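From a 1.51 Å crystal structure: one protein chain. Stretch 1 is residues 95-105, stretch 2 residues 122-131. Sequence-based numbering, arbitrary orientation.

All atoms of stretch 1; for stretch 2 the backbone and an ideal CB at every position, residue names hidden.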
ATOM      1  N   LEU A  95      10.742 -11.958  -9.285  1.00 15.78           N
ATOM      2  CA  LEU A  95      10.132 -12.521  -8.085  1.00 15.21           C
ATOM      3  C   LEU A  95       8.911 -11.687  -7.660  1.00 15.20           C
ATOM      4  O   LEU A  95       7.880 -12.212  -7.286  1.00 16.41           O
ATOM      5  CB  LEU A  95      11.159 -12.637  -6.956  1.00 15.37           C
ATOM      6  CG  LEU A  95      10.680 -13.168  -5.596  1.00 15.56           C
ATOM      7  CD1 LEU A  95       9.864 -14.456  -5.728  1.00 17.92           C
ATOM      8  CD2 LEU A  95      11.861 -13.385  -4.641  1.00 16.03           C
ATOM      9  N   LEU A  96       9.039 -10.373  -7.690  1.00 15.59           N
ATOM     10  CA  LEU A  96       7.877  -9.520  -7.394  1.00 15.57           C
ATOM     11  C   LEU A  96       6.715  -9.774  -8.354  1.00 17.16           C
ATOM     12  O   LEU A  96       5.564  -9.827  -7.941  1.00 17.27           O
ATOM     13  CB  LEU A  96       8.272  -8.034  -7.393  1.00 15.87           C
ATOM     14  CG  LEU A  96       9.157  -7.569  -6.236  1.00 14.90           C
ATOM     15  CD1 LEU A  96       9.429  -6.059  -6.308  1.00 16.94           C
ATOM     16  CD2 LEU A  96       8.585  -7.901  -4.886  1.00 16.92           C
ATOM     17  N   GLU A  97       7.023  -9.938  -9.628  1.00 19.04           N
ATOM     18  CA  GLU A  97       5.984 -10.217 -10.631  1.00 21.19           C
ATOM     19  C   GLU A  97       5.250 -11.523 -10.312  1.00 21.42           C
ATOM     20  O   GLU A  97       4.022 -11.604 -10.447  1.00 21.61           O
ATOM     21  CB  GLU A  97       6.592 -10.235 -12.039  1.00 22.29           C
ATOM     22  CG  GLU A  97       6.950  -8.835 -12.525  1.00 26.77           C
ATOM     23  CD  GLU A  97       7.689  -8.807 -13.862  1.00 32.39           C
ATOM     24  OE1 GLU A  97       8.001  -9.883 -14.420  1.00 36.60           O
ATOM     25  OE2 GLU A  97       7.953  -7.691 -14.361  1.00 36.78           O
ATOM     26  N   ARG A  98       5.992 -12.543  -9.868  1.00 21.75           N
ATOM     27  CA  ARG A  98       5.367 -13.820  -9.483  1.00 22.54           C
ATOM     28  C   ARG A  98       4.482 -13.670  -8.263  1.00 22.12           C
ATOM     29  O   ARG A  98       3.397 -14.239  -8.215  1.00 22.06           O
ATOM     30  CB  ARG A  98       6.423 -14.904  -9.239  1.00 23.48           C
ATOM     31  CG  ARG A  98       7.222 -15.204 -10.485  1.00 27.16           C
ATOM     32  CD  ARG A  98       7.940 -16.545 -10.447  1.00 31.11           C
ATOM     33  NE  ARG A  98       8.966 -16.652  -9.415  1.00 33.11           N
ATOM     34  CZ  ARG A  98      10.214 -16.170  -9.508  1.00 35.09           C
ATOM     35  NH1 ARG A  98      10.633 -15.495 -10.578  1.00 36.59           N
ATOM     36  NH2 ARG A  98      11.054 -16.354  -8.507  1.00 34.85           N
ATOM     37  N   LEU A  99       4.945 -12.900  -7.281  1.00 21.69           N
ATOM     38  CA  LEU A  99       4.155 -12.628  -6.072  1.00 21.18           C
ATOM     39  C   LEU A  99       2.882 -11.856  -6.399  1.00 22.71           C
ATOM     40  O   LEU A  99       1.806 -12.153  -5.864  1.00 23.25           O
ATOM     41  CB  LEU A  99       5.002 -11.890  -5.031  1.00 20.33           C
ATOM     42  CG  LEU A  99       6.142 -12.722  -4.423  1.00 19.54           C
ATOM     43  CD1 LEU A  99       7.179 -11.839  -3.719  1.00 20.00           C
ATOM     44  CD2 LEU A  99       5.584 -13.764  -3.433  1.00 21.50           C
ATOM     45  N   GLU A 100       2.994 -10.887  -7.301  1.00 23.88           N
ATOM     46  CA  GLU A 100       1.855 -10.090  -7.731  1.00 26.66           C
ATOM     47  C   GLU A 100       0.817 -10.988  -8.407  1.00 28.07           C
ATOM     48  O   GLU A 100      -0.394 -10.872  -8.163  1.00 28.70           O
ATOM     49  CB  GLU A 100       2.321  -8.988  -8.674  1.00 27.27           C
ATOM     50  CG  GLU A 100       1.194  -8.137  -9.231  1.00 31.58           C
ATOM     51  CD  GLU A 100       1.693  -6.965 -10.055  1.00 35.62           C
ATOM     52  OE1 GLU A 100       2.927  -6.750 -10.154  1.00 37.06           O
ATOM     53  OE2 GLU A 100       0.830  -6.272 -10.632  1.00 39.53           O
ATOM     54  N   THR A 101       1.291 -11.891  -9.250  1.00 29.71           N
ATOM     55  CA  THR A 101       0.405 -12.850  -9.909  1.00 31.58           C
ATOM     56  C   THR A 101      -0.311 -13.740  -8.887  1.00 33.81           C
ATOM     57  O   THR A 101      -1.513 -13.990  -9.023  1.00 33.98           O
ATOM     58  CB  THR A 101       1.174 -13.685 -10.942  1.00 31.44           C
ATOM     59  OG1 THR A 101       1.728 -12.802 -11.925  1.00 31.32           O
ATOM     60  CG2 THR A 101       0.255 -14.691 -11.631  1.00 32.29           C
ATOM     61  N   GLU A 102       0.419 -14.193  -7.866  1.00 36.31           N
ATOM     62  CA  GLU A 102      -0.165 -14.931  -6.734  1.00 38.67           C
ATOM     63  C   GLU A 102      -1.293 -14.151  -6.044  1.00 39.64           C
ATOM     64  O   GLU A 102      -2.289 -14.749  -5.622  1.00 39.66           O
ATOM     65  CB  GLU A 102       0.915 -15.260  -5.693  1.00 39.55           C
ATOM     66  CG  GLU A 102       1.550 -16.630  -5.798  1.00 42.54           C
ATOM     67  CD  GLU A 102       1.222 -17.516  -4.603  1.00 45.73           C
ATOM     68  OE1 GLU A 102       2.166 -17.897  -3.880  1.00 48.00           O
ATOM     69  OE2 GLU A 102       0.026 -17.823  -4.380  1.00 47.39           O
ATOM     70  N   LEU A 103      -1.123 -12.831  -5.927  1.00 40.53           N
ATOM     71  CA  LEU A 103      -2.093 -11.943  -5.261  1.00 41.37           C
ATOM     72  C   LEU A 103      -3.316 -11.556  -6.099  1.00 43.04           C
ATOM     73  O   LEU A 103      -4.335 -11.132  -5.546  1.00 42.83           O
ATOM     74  CB  LEU A 103      -1.401 -10.647  -4.807  1.00 41.03           C
ATOM     75  CG  LEU A 103      -0.641 -10.701  -3.489  1.00 40.59           C
ATOM     76  CD1 LEU A 103       0.390  -9.563  -3.413  1.00 39.97           C
ATOM     77  CD2 LEU A 103      -1.622 -10.658  -2.306  1.00 39.24           C
ATOM     78  N   LEU A 104      -3.219 -11.675  -7.421  1.00 44.88           N
ATOM     79  CA  LEU A 104      -4.290 -11.214  -8.304  1.00 46.67           C
ATOM     80  C   LEU A 104      -5.081 -12.233  -9.168  1.00 47.84           C
ATOM     81  O   LEU A 104      -5.725 -11.806 -10.127  1.00 48.16           O
ATOM     82  CB  LEU A 104      -3.718 -10.147  -9.241  1.00 46.73           C
ATOM     83  CG  LEU A 104      -3.172  -8.879  -8.598  1.00 46.93           C
ATOM     84  CD1 LEU A 104      -2.758  -7.925  -9.700  1.00 47.12           C
ATOM     85  CD2 LEU A 104      -4.199  -8.228  -7.666  1.00 47.10           C
ATOM     86  N   GLY A 105      -5.098 -13.534  -8.868  1.00 49.15           N
ATOM     87  CA  GLY A 105      -4.445 -14.155  -7.724  1.00 49.63           C
ATOM     88  C   GLY A 105      -4.287 -15.649  -7.947  1.00 49.83           C
ATOM     89  O   GLY A 105      -4.566 -16.453  -7.059  1.00 50.25           O
ATOM     90  N   UNK A 122      -7.327  -5.113   0.248  1.00 26.25           N
ATOM     91  CA  UNK A 122      -5.956  -5.410   0.658  1.00 25.18           C
ATOM     92  C   UNK A 122      -5.107  -5.887  -0.518  1.00 25.53           C
ATOM     93  O   UNK A 122      -3.894  -5.679  -0.534  1.00 25.01           O
ATOM     94  CB  UNK A 122      -5.954  -6.467   1.765  1.00 25.18           C
ATOM     95  N   UNK A 123      -5.745  -6.513  -1.508  1.00 26.24           N
ATOM     96  CA  UNK A 123      -5.024  -7.065  -2.656  1.00 27.59           C
ATOM     97  C   UNK A 123      -4.423  -5.921  -3.455  1.00 28.43           C
ATOM     98  O   UNK A 123      -3.234  -5.939  -3.757  1.00 28.48           O
ATOM     99  CB  UNK A 123      -5.945  -7.915  -3.534  1.00 27.59           C
ATOM    100  N   UNK A 124      -5.219  -4.901  -3.776  1.00 29.41           N
ATOM    101  CA  UNK A 124      -4.669  -3.739  -4.496  1.00 29.81           C
ATOM    102  C   UNK A 124      -3.603  -3.010  -3.680  1.00 28.20           C
ATOM    103  O   UNK A 124      -2.614  -2.504  -4.246  1.00 27.98           O
ATOM    104  CB  UNK A 124      -5.791  -2.764  -4.858  1.00 29.81           C
ATOM    105  N   UNK A 125      -3.817  -2.930  -2.368  1.00 25.73           N
ATOM    106  CA  UNK A 125      -2.880  -2.259  -1.473  1.00 24.00           C
ATOM    107  C   UNK A 125      -1.510  -2.901  -1.530  1.00 22.68           C
ATOM    108  O   UNK A 125      -0.494  -2.197  -1.591  1.00 22.48           O
ATOM    109  CB  UNK A 125      -3.405  -2.277  -0.036  1.00 24.00           C
ATOM    110  N   UNK A 126      -1.485  -4.237  -1.492  1.00 21.62           N
ATOM    111  CA  UNK A 126      -0.237  -4.987  -1.581  1.00 21.48           C
ATOM    112  C   UNK A 126       0.380  -4.868  -2.981  1.00 21.61           C
ATOM    113  O   UNK A 126       1.598  -4.802  -3.097  1.00 20.79           O
ATOM    114  CB  UNK A 126      -0.479  -6.457  -1.232  1.00 21.48           C
ATOM    115  N   UNK A 127      -0.455  -4.837  -4.030  1.00 21.96           N
ATOM    116  CA  UNK A 127       0.031  -4.571  -5.395  1.00 22.53           C
ATOM    117  C   UNK A 127       0.738  -3.215  -5.459  1.00 22.14           C
ATOM    118  O   UNK A 127       1.805  -3.081  -6.073  1.00 21.33           O
ATOM    119  CB  UNK A 127      -1.126  -4.608  -6.395  1.00 22.53           C
ATOM    120  N   UNK A 128       0.164  -2.207  -4.808  1.00 22.36           N
ATOM    121  CA  UNK A 128       0.790  -0.887  -4.742  1.00 22.74           C
ATOM    122  C   UNK A 128       2.166  -0.930  -4.083  1.00 21.31           C
ATOM    123  O   UNK A 128       3.110  -0.288  -4.539  1.00 21.25           O
ATOM    124  CB  UNK A 128      -0.115   0.083  -3.980  1.00 22.74           C
ATOM    125  N   UNK A 129       2.265  -1.687  -2.997  1.00 19.35           N
ATOM    126  CA  UNK A 129       3.524  -1.883  -2.285  1.00 18.51           C
ATOM    127  C   UNK A 129       4.521  -2.573  -3.199  1.00 17.10           C
ATOM    128  O   UNK A 129       5.696  -2.231  -3.228  1.00 17.88           O
ATOM    129  CB  UNK A 129       3.312  -2.697  -1.007  1.00 18.51           C
ATOM    130  N   UNK A 130       4.041  -3.546  -3.961  1.00 17.01           N
ATOM    131  CA  UNK A 130       4.883  -4.213  -4.939  1.00 17.11           C
ATOM    132  C   UNK A 130       5.370  -3.218  -5.984  1.00 17.97           C
ATOM    133  O   UNK A 130       6.535  -3.219  -6.359  1.00 18.02           O
ATOM    134  CB  UNK A 130       4.126  -5.363  -5.606  1.00 17.11           C
ATOM    135  N   UNK A 131       4.478  -2.344  -6.442  1.00 18.73           N
ATOM    136  CA  UNK A 131       4.854  -1.345  -7.441  1.00 19.73           C
ATOM    137  C   UNK A 131       5.956  -0.425  -6.959  1.00 20.35           C
ATOM    138  O   UNK A 131       6.881  -0.116  -7.708  1.00 20.44           O
ATOM    139  CB  UNK A 131       3.633  -0.512  -7.836  1.00 19.73           C
TER

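Stretch 2 is helical throughout and runs antiparallel to the helix of residues 95-103, with 172° between the N-to-C directions and a closest axial approach of 10.1 Å. An apolar seam is therefore expected where its CB atoms point toward Leu-96, Leu-99 and Leu-103.

Position 122 points sideways, and no atom of stretch 1 lies within 5.5 Å of its ideal CB. Stretch 1 sets little constraint, and many side chains would suit. The residue is Ile-122, which makes no contact across the pair.

At position 123 the CB also points sideways, but it lies 4.1 Å from Leu-103 O and 4.5 Å from Leu-104 CD2. An aliphatic chain could pack against the leucines, while a donor might reach the carbonyl. The deposited residue is Leu-123, with rotamers m and t. Its CD2 sits 3.7 Å from Leu-103 O and 3.9 Å from Leu-103 CD2, so the packing is apolar and leaves that carbonyl without a donor from this side chain.

Position 124 points away, where polar or charged residues would do as well as any. It is Gln-124, whose NE2 donates a hydrogen bond to OD1 of the residue at 128 (2.9 Å), one helical turn on. Position 125 is out of reach of stretch 1, which leaves its choice open; it is Gly-125.

Position 126 points toward stretch 1, and its ideal CB is already 3.9 Å from Leu-103 CD1. An apolar residue is favored, from alanine to leucine. Leu-126 is found, its CB 3.9 Å from Leu-103 CD1.

Position 127 also points toward stretch 1, with its ideal CB 4.9 Å from Leu-104 CD2 and 5.0 Å from Glu-100 OE2. The surroundings are mixed: a small aliphatic residue could pack on the leucine, and a basic or hydroxyl-bearing one could address the carboxylate. The residue is Val-127. Its two methyls divide between these neighbors, CG2 lying 3.6 Å from Leu-104 CD2 and CG1 3.8 Å from Glu-100 OE2. Polar linkage comes instead through its main chain: water 1 donates to Val-127 O at 3.0 Å and, weakly, to Glu-100 OE1 at 3.4 Å.

Positions 128 and 129 are out of reach and could hold many residues as far as stretch 1 is concerned. They are Asp-128, the acceptor for Gln-124, and Val-129.

Position 130 points toward stretch 1, its ideal CB 5.2 Å from Leu-96 CD2 and 4.9 Å from Glu-100 OE1. That spacing leaves room for a long aliphatic chain such as leucine, isoleucine or methionine. Ile-130 has the largest area covered by stretch 1 of any residue here, 109 Å². Its CG2 packs 4.0 Å from Leu-96 CB, while CD1 extends to 3.9 Å from Glu-100 CA and 3.7 Å from Leu-103 CD1.

Position 131 points away, and a CB would have room, so glycine is not demanded. Gly-131 is deposited.

Stretch 2, residues 122-131: ILQGLVDVIG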
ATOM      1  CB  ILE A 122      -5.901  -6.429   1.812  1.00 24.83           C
ATOM      2  CG1 ILE A 122      -4.504  -6.450   2.427  1.00 25.49           C
ATOM      3  CG2 ILE A 122      -6.340  -7.802   1.343  1.00 23.92           C
ATOM      4  CD1 ILE A 122      -4.427  -7.275   3.693  1.00 26.38           C
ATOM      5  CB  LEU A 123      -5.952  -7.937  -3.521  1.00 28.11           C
ATOM      6  CG  LEU A 123      -6.590  -9.103  -2.751  1.00 29.57           C
ATOM      7  CD1 LEU A 123      -7.588  -9.881  -3.589  1.00 31.07           C
ATOM      8  CD2 LEU A 123      -5.509 -10.037  -2.201  1.00 30.67           C
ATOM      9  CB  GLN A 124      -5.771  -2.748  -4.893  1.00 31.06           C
ATOM     10  CG  GLN A 124      -5.281  -1.533  -5.709  1.00 33.84           C
ATOM     11  CD  GLN A 124      -4.626  -1.924  -7.030  1.00 37.20           C
ATOM     12  OE1 GLN A 124      -5.178  -2.715  -7.799  1.00 40.16           O
ATOM     13  NE2 GLN A 124      -3.445  -1.363  -7.299  1.00 37.48           N
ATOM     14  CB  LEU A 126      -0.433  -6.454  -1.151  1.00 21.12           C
ATOM     15  CG  LEU A 126      -0.798  -6.597   0.337  1.00 21.78           C
ATOM     16  CD1 LEU A 126      -1.113  -8.058   0.688  1.00 22.58           C
ATOM     17  CD2 LEU A 126       0.324  -6.069   1.209  1.00 22.11           C
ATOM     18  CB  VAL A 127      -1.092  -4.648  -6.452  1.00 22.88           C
ATOM     19  CG1 VAL A 127      -0.582  -4.175  -7.828  1.00 23.90           C
ATOM     20  CG2 VAL A 127      -1.610  -6.068  -6.541  1.00 24.50           C
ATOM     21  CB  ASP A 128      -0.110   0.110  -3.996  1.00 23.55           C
ATOM     22  CG  ASP A 128      -1.355   0.487  -4.787  1.00 26.51           C
ATOM     23  OD1 ASP A 128      -1.396   0.252  -6.014  1.00 27.47           O
ATOM     24  OD2 ASP A 128      -2.297   1.024  -4.166  1.00 30.87           O
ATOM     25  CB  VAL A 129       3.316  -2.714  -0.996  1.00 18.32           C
ATOM     26  CG1 VAL A 129       4.644  -3.118  -0.380  1.00 19.70           C
ATOM     27  CG2 VAL A 129       2.476  -1.921   0.031  1.00 20.21           C
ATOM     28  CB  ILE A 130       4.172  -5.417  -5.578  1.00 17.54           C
ATOM     29  CG1 ILE A 130       4.055  -6.562  -4.559  1.00 18.34           C
ATOM     30  CG2 ILE A 130       4.942  -5.921  -6.800  1.00 18.91           C
ATOM     31  CD1 ILE A 130       3.179  -7.690  -4.988  1.00 18.66           C
TER
HETATM   32  O   HOH W   1       2.726  -3.656  -8.818  1.00 39.27           O
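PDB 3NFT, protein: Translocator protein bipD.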